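Local structure of beta-fructofuranosidase (Arthrobacter, 3WPU) at residues V60-V74 against I438-P452. The protein belongs to the levansucrase/invertase family, whose members are built around a five-bladed beta-propeller. Numbering follows the deposited sequence. Where two conformers were deposited one is given.
Sequences VPQDFPDMSNEQVWV and IGTHDDFVRGGTLAP
T449 meets the turn at M67 through its hydroxyl: M67 N donates to T449 OG1 over 2.8 Å, nearly straight at 163°. With OG1 anti to the backbone N (chi1 -175°), the methyl CG2 lies obliquely against the F64 ring near CD1 and close to P65 O. A water bonded to the same hydroxyl donates to P65 O and L450 O, satisfying one carbonyl from each segment. Beyond the threonine, M67 SD lies against L450 CG and accepts a weak bond from L450 N at 3.6 Å.

G448 O accepts from V74 N at 2.8 Å. A second water, also bonded to S68 OG, lies within bonding distance of G448 O and D66 OD2 and probably shares its protons among several acceptors. W73 brings its ring edge to G447 O, 3.6 Å from CZ3, while its NE1 is satisfied by L105 O. D66 does much of the polar work: S68 N, in an Asx turn, and E70 N reach OD2 from opposite faces of the carboxylate, while OD1 takes a third water, shared with G447 O, and a salt bridge from R103.

At the other end, Q62 runs extended past I438, and its NE2 donates to D443 O at 3.2 Å. T440 N reaches that oxygen from the opposite face of the carbonyl. Between the two polar ends, F64 puts CE2 3.7 Å from V445 CG2 and turns its edge to R446 O; I438 CD1 fills in against V60 CG1 at 3.5 Å.

The contact thus joins the loop before strand 72-81 and the first residues of that strand to the 437-438/443-446 hairpin and the chain beyond it. W481 touches F64, P65 and P452, strand 430-434 packs on L450 and A451, and strands 93-102 and 115-122 lie against M67 and V74.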
loop_
_atom_site.group_PDB
_atom_site.type_symbol
_atom_site.label_atom_id
_atom_site.label_comp_id
_atom_site.label_asym_id
_atom_site.label_seq_id
_atom_site.Cartn_x
_atom_site.Cartn_y
_atom_site.Cartn_z
ATOM N N VAL A 60 11.752 -4.865 14.423
ATOM C CA VAL A 60 12.718 -5.168 13.373
ATOM C C VAL A 60 14.125 -4.936 13.906
ATOM O O VAL A 60 14.382 -3.895 14.482
ATOM C CB VAL A 60 12.487 -4.280 12.151
ATOM C CG1 VAL A 60 13.504 -4.533 11.065
ATOM C CG2 VAL A 60 11.096 -4.596 11.587
ATOM N N PRO A 61 15.035 -5.896 13.676
ATOM C CA PRO A 61 16.395 -5.597 14.182
ATOM C C PRO A 61 17.082 -4.490 13.407
ATOM O O PRO A 61 16.843 -4.320 12.208
ATOM C CB PRO A 61 17.146 -6.903 13.992
ATOM C CG PRO A 61 16.429 -7.602 12.927
ATOM C CD PRO A 61 14.958 -7.255 13.123
ATOM N N GLN A 62 17.961 -3.769 14.106
ATOM C CA GLN A 62 18.663 -2.620 13.549
ATOM C C GLN A 62 19.740 -3.033 12.562
ATOM O O GLN A 62 20.118 -2.237 11.710
ATOM C CB GLN A 62 19.269 -1.760 14.667
ATOM C CG GLN A 62 19.714 -0.391 14.173
ATOM C CD GLN A 62 19.934 0.627 15.277
ATOM O OE1 GLN A 62 19.220 0.652 16.275
ATOM N NE2 GLN A 62 20.907 1.499 15.080
ATOM N N ASP A 63 20.228 -4.263 12.701
ATOM C CA ASP A 63 21.156 -4.851 11.734
ATOM C C ASP A 63 20.341 -5.616 10.716
ATOM O O ASP A 63 19.961 -6.781 10.940
ATOM C CB ASP A 63 22.156 -5.761 12.437
ATOM C CG ASP A 63 22.952 -5.022 13.477
ATOM O OD1 ASP A 63 23.871 -4.277 13.084
ATOM O OD2 ASP A 63 22.632 -5.171 14.675
ATOM N N PHE A 64 20.032 -4.950 9.619
ATOM C CA PHE A 64 19.224 -5.563 8.586
ATOM C C PHE A 64 20.064 -5.666 7.320
ATOM O O PHE A 64 20.951 -4.840 7.093
ATOM C CB PHE A 64 17.947 -4.760 8.352
ATOM C CG PHE A 64 18.161 -3.265 8.229
ATOM C CD1 PHE A 64 18.554 -2.707 7.017
ATOM C CD2 PHE A 64 17.980 -2.423 9.325
ATOM C CE1 PHE A 64 18.718 -1.340 6.894
ATOM C CE2 PHE A 64 18.159 -1.057 9.210
ATOM C CZ PHE A 64 18.548 -0.509 7.995
ATOM N N PRO A 65 19.785 -6.683 6.493
ATOM C CA PRO A 65 20.386 -6.735 5.173
ATOM C C PRO A 65 19.737 -5.709 4.242
ATOM O O PRO A 65 18.642 -5.162 4.535
ATOM C CB PRO A 65 20.084 -8.149 4.720
ATOM C CG PRO A 65 18.751 -8.445 5.352
ATOM C CD PRO A 65 18.760 -7.728 6.676
ATOM N N ASP A 66 20.419 -5.454 3.136
ATOM C CA ASP A 66 19.915 -4.557 2.089
ATOM C C ASP A 66 19.612 -5.343 0.815
ATOM O O ASP A 66 20.468 -6.054 0.274
ATOM C CB ASP A 66 20.868 -3.405 1.846
ATOM C CG ASP A 66 20.319 -2.418 0.847
ATOM O OD1 ASP A 66 19.804 -1.370 1.276
ATOM O OD2 ASP A 66 20.407 -2.719 -0.362
ATOM N N MET A 67 18.371 -5.239 0.341
ATOM C CA MET A 67 17.895 -6.076 -0.738
ATOM C C MET A 67 18.532 -5.795 -2.103
ATOM O O MET A 67 18.508 -6.656 -2.990
ATOM C CB MET A 67 16.389 -5.884 -0.850
ATOM C CG MET A 67 15.962 -4.500 -1.380
ATOM S SD MET A 67 14.180 -4.225 -1.219
ATOM C CE MET A 67 13.435 -5.268 -2.468
ATOM N N SER A 68 19.074 -4.585 -2.275
ATOM C CA SER A 68 19.678 -4.177 -3.550
ATOM C C SER A 68 21.201 -4.100 -3.460
ATOM O O SER A 68 21.836 -3.581 -4.379
ATOM C CB SER A 68 19.100 -2.841 -4.042
ATOM O OG SER A 68 19.599 -1.686 -3.334
ATOM N N ASN A 69 21.773 -4.626 -2.381
ATOM C CA ASN A 69 23.212 -4.471 -2.120
ATOM C C ASN A 69 23.617 -2.994 -2.170
ATOM O O ASN A 69 24.707 -2.633 -2.645
ATOM C CB ASN A 69 24.015 -5.285 -3.141
ATOM C CG ASN A 69 23.871 -6.782 -2.954
ATOM O OD1 ASN A 69 23.490 -7.272 -1.891
ATOM N ND2 ASN A 69 24.219 -7.527 -3.993
ATOM N N GLU A 70 22.720 -2.150 -1.665
ATOM C CA GLU A 70 22.897 -0.706 -1.566
ATOM C C GLU A 70 23.101 -0.024 -2.936
ATOM O O GLU A 70 23.684 1.052 -3.013
ATOM C CB GLU A 70 24.026 -0.354 -0.550
ATOM C CG GLU A 70 23.830 -0.957 0.830
ATOM C CD GLU A 70 24.875 -0.510 1.859
ATOM O OE1 GLU A 70 25.851 0.154 1.486
ATOM O OE2 GLU A 70 24.695 -0.819 3.058
ATOM N N GLN A 71 22.579 -0.616 -4.008
ATOM C CA GLN A 71 22.629 0.028 -5.324
ATOM C C GLN A 71 21.686 1.228 -5.396
ATOM O O GLN A 71 22.012 2.232 -6.025
ATOM C CB GLN A 71 22.243 -0.934 -6.451
ATOM C CG GLN A 71 23.213 -2.053 -6.758
ATOM C CD GLN A 71 22.591 -3.001 -7.759
ATOM O OE1 GLN A 71 22.543 -2.698 -8.952
ATOM N NE2 GLN A 71 22.033 -4.115 -7.268
ATOM N N VAL A 72 20.500 1.079 -4.800
ATOM C CA VAL A 72 19.473 2.114 -4.765
ATOM C C VAL A 72 18.815 2.183 -3.375
ATOM O O VAL A 72 18.987 1.270 -2.552
ATOM C CB VAL A 72 18.334 1.845 -5.799
ATOM C CG1 VAL A 72 18.784 2.183 -7.217
ATOM C CG2 VAL A 72 17.801 0.429 -5.699
ATOM N N TRP A 73 18.087 3.271 -3.124
ATOM C CA TRP A 73 17.150 3.334 -2.007
ATOM C C TRP A 73 15.853 2.765 -2.534
ATOM O O TRP A 73 15.450 3.113 -3.626
ATOM C CB TRP A 73 16.867 4.756 -1.552
ATOM C CG TRP A 73 18.019 5.554 -0.976
ATOM C CD1 TRP A 73 18.548 6.682 -1.502
ATOM C CD2 TRP A 73 18.698 5.326 0.263
ATOM N NE1 TRP A 73 19.556 7.171 -0.669
ATOM C CE2 TRP A 73 19.646 6.354 0.418
ATOM C CE3 TRP A 73 18.581 4.366 1.275
ATOM C CZ2 TRP A 73 20.486 6.427 1.534
ATOM C CZ3 TRP A 73 19.433 4.425 2.354
ATOM C CH2 TRP A 73 20.354 5.457 2.486
ATOM N N VAL A 74 15.223 1.914 -1.743
ATOM C CA VAL A 74 13.963 1.274 -2.140
ATOM C C VAL A 74 12.917 1.600 -1.104
ATOM O O VAL A 74 13.192 1.497 0.084
ATOM C CB VAL A 74 14.137 -0.264 -2.162
ATOM C CG1 VAL A 74 12.828 -0.930 -2.551
ATOM C CG2 VAL A 74 15.252 -0.683 -3.106
ATOM N N ILE A 438 15.551 2.952 12.022
ATOM C CA ILE A 438 15.591 2.148 13.237
ATOM C C ILE A 438 16.714 2.710 14.082
ATOM O O ILE A 438 17.803 2.914 13.569
ATOM C CB ILE A 438 15.853 0.653 12.976
ATOM C CG1 ILE A 438 14.714 0.072 12.125
ATOM C CG2 ILE A 438 15.957 -0.103 14.289
ATOM C CD1 ILE A 438 14.926 -1.365 11.687
ATOM N N GLY A 439 16.405 2.994 15.336
ATOM C CA GLY A 439 17.441 3.448 16.275
ATOM C C GLY A 439 17.017 4.590 17.158
ATOM O O GLY A 439 15.914 5.119 17.058
ATOM N N THR A 440 17.932 4.972 18.050
ATOM C CA THR A 440 17.678 6.015 19.017
ATOM C C THR A 440 18.266 7.319 18.494
ATOM O O THR A 440 18.908 7.338 17.435
ATOM C CB THR A 440 18.313 5.647 20.374
ATOM O OG1 THR A 440 19.667 5.245 20.157
ATOM C CG2 THR A 440 17.583 4.500 21.008
ATOM N N HIS A 441 18.049 8.405 19.238
ATOM C CA HIS A 441 18.415 9.757 18.810
ATOM C C HIS A 441 19.899 9.895 18.417
ATOM O O HIS A 441 20.225 10.627 17.485
ATOM C CB HIS A 441 18.071 10.756 19.920
ATOM C CG HIS A 441 18.908 10.591 21.147
ATOM N ND1 HIS A 441 19.972 11.416 21.435
ATOM C CD2 HIS A 441 18.871 9.664 22.133
ATOM C CE1 HIS A 441 20.542 11.019 22.558
ATOM N NE2 HIS A 441 19.898 9.955 23.000
ATOM N N ASP A 442 20.774 9.184 19.114
ATOM C CA ASP A 442 22.225 9.243 18.865
ATOM C C ASP A 442 22.777 8.015 18.121
ATOM O O ASP A 442 23.988 7.858 17.971
ATOM C CB ASP A 442 22.973 9.413 20.192
ATOM C CG ASP A 442 22.676 8.299 21.182
ATOM O OD1 ASP A 442 21.724 7.503 20.960
ATOM O OD2 ASP A 442 23.391 8.228 22.207
ATOM N N ASP A 443 21.896 7.148 17.633
ATOM C CA ASP A 443 22.325 5.869 17.093
ATOM C C ASP A 443 21.206 5.279 16.245
ATOM O O ASP A 443 20.571 4.287 16.632
ATOM C CB ASP A 443 22.688 4.904 18.217
ATOM C CG ASP A 443 23.087 3.532 17.713
ATOM O OD1 ASP A 443 23.691 3.425 16.635
ATOM O OD2 ASP A 443 22.773 2.544 18.405
ATOM N N PHE A 444 20.986 5.900 15.094
ATOM C CA PHE A 444 19.949 5.426 14.183
ATOM C C PHE A 444 20.469 5.269 12.779
ATOM O O PHE A 444 21.498 5.840 12.413
ATOM C CB PHE A 444 18.721 6.341 14.217
ATOM C CG PHE A 444 18.941 7.723 13.635
ATOM C CD1 PHE A 444 18.643 7.997 12.292
ATOM C CD2 PHE A 444 19.393 8.776 14.441
ATOM C CE1 PHE A 444 18.808 9.268 11.773
ATOM C CE2 PHE A 444 19.570 10.045 13.925
ATOM C CZ PHE A 444 19.275 10.300 12.595
ATOM N N VAL A 445 19.730 4.505 11.970
ATOM C CA VAL A 445 20.099 4.266 10.603
ATOM C C VAL A 445 18.840 4.325 9.763
ATOM O O VAL A 445 17.748 4.031 10.274
ATOM C CB VAL A 445 20.763 2.883 10.391
ATOM C CG1 VAL A 445 22.140 2.856 11.051
ATOM C CG2 VAL A 445 19.914 1.747 10.903
ATOM N N ARG A 446 19.020 4.739 8.513
ATOM C CA ARG A 446 17.932 4.731 7.526
ATOM C C ARG A 446 17.954 3.437 6.756
ATOM O O ARG A 446 19.016 2.854 6.508
ATOM C CB ARG A 446 18.051 5.916 6.579
ATOM C CG ARG A 446 18.169 7.262 7.277
ATOM C CD ARG A 446 17.092 7.532 8.317
ATOM N NE ARG A 446 15.786 7.782 7.705
ATOM C CZ ARG A 446 15.389 8.968 7.238
ATOM N NH1 ARG A 446 16.205 10.009 7.277
ATOM N NH2 ARG A 446 14.160 9.120 6.728
ATOM N N GLY A 447 16.772 2.999 6.329
ATOM C CA GLY A 447 16.623 1.718 5.669
ATOM C C GLY A 447 16.660 1.804 4.163
ATOM O O GLY A 447 17.686 1.562 3.532
ATOM N N GLY A 448 15.521 2.087 3.535
ATOM C CA GLY A 448 15.506 2.119 2.087
ATOM C C GLY A 448 15.690 0.709 1.526
ATOM O O GLY A 448 16.317 0.506 0.480
ATOM N N THR A 449 15.129 -0.259 2.247
ATOM C CA THR A 449 15.106 -1.683 1.882
ATOM C C THR A 449 13.922 -2.311 2.658
ATOM O O THR A 449 13.442 -1.717 3.624
ATOM C CB THR A 449 16.442 -2.375 2.245
ATOM O OG1 THR A 449 16.440 -3.732 1.781
ATOM C CG2 THR A 449 16.699 -2.355 3.763
ATOM N N LEU A 450 13.440 -3.475 2.229
ATOM C CA LEU A 450 12.256 -4.046 2.864
ATOM C C LEU A 450 12.531 -4.670 4.234
ATOM O O LEU A 450 13.616 -5.220 4.503
ATOM C CB LEU A 450 11.566 -5.047 1.931
ATOM C CG LEU A 450 11.068 -4.409 0.635
ATOM C CD1 LEU A 450 10.368 -5.495 -0.171
ATOM C CD2 LEU A 450 10.117 -3.235 0.810
ATOM N N ALA A 451 11.529 -4.573 5.098
ATOM C CA ALA A 451 11.554 -5.194 6.416
ATOM C C ALA A 451 11.329 -6.714 6.277
ATOM O O ALA A 451 11.069 -7.188 5.167
ATOM C CB ALA A 451 10.466 -4.588 7.287
ATOM N N PRO A 452 11.406 -7.476 7.403
ATOM C CA PRO A 452 10.923 -8.842 7.351
ATOM C C PRO A 452 9.408 -8.813 7.160
ATOM O O PRO A 452 8.719 -7.953 7.708
ATOM C CB PRO A 452 11.271 -9.413 8.731
ATOM C CG PRO A 452 12.340 -8.494 9.284
ATOM C CD PRO A 452 11.952 -7.143 8.734
HETATM O O HOH W 1 16.104 -5.616 3.627
HETATM O O HOH W 2 17.837 -1.546 -1.115
HETATM O O HOH W 3 19.950 0.014 3.686
#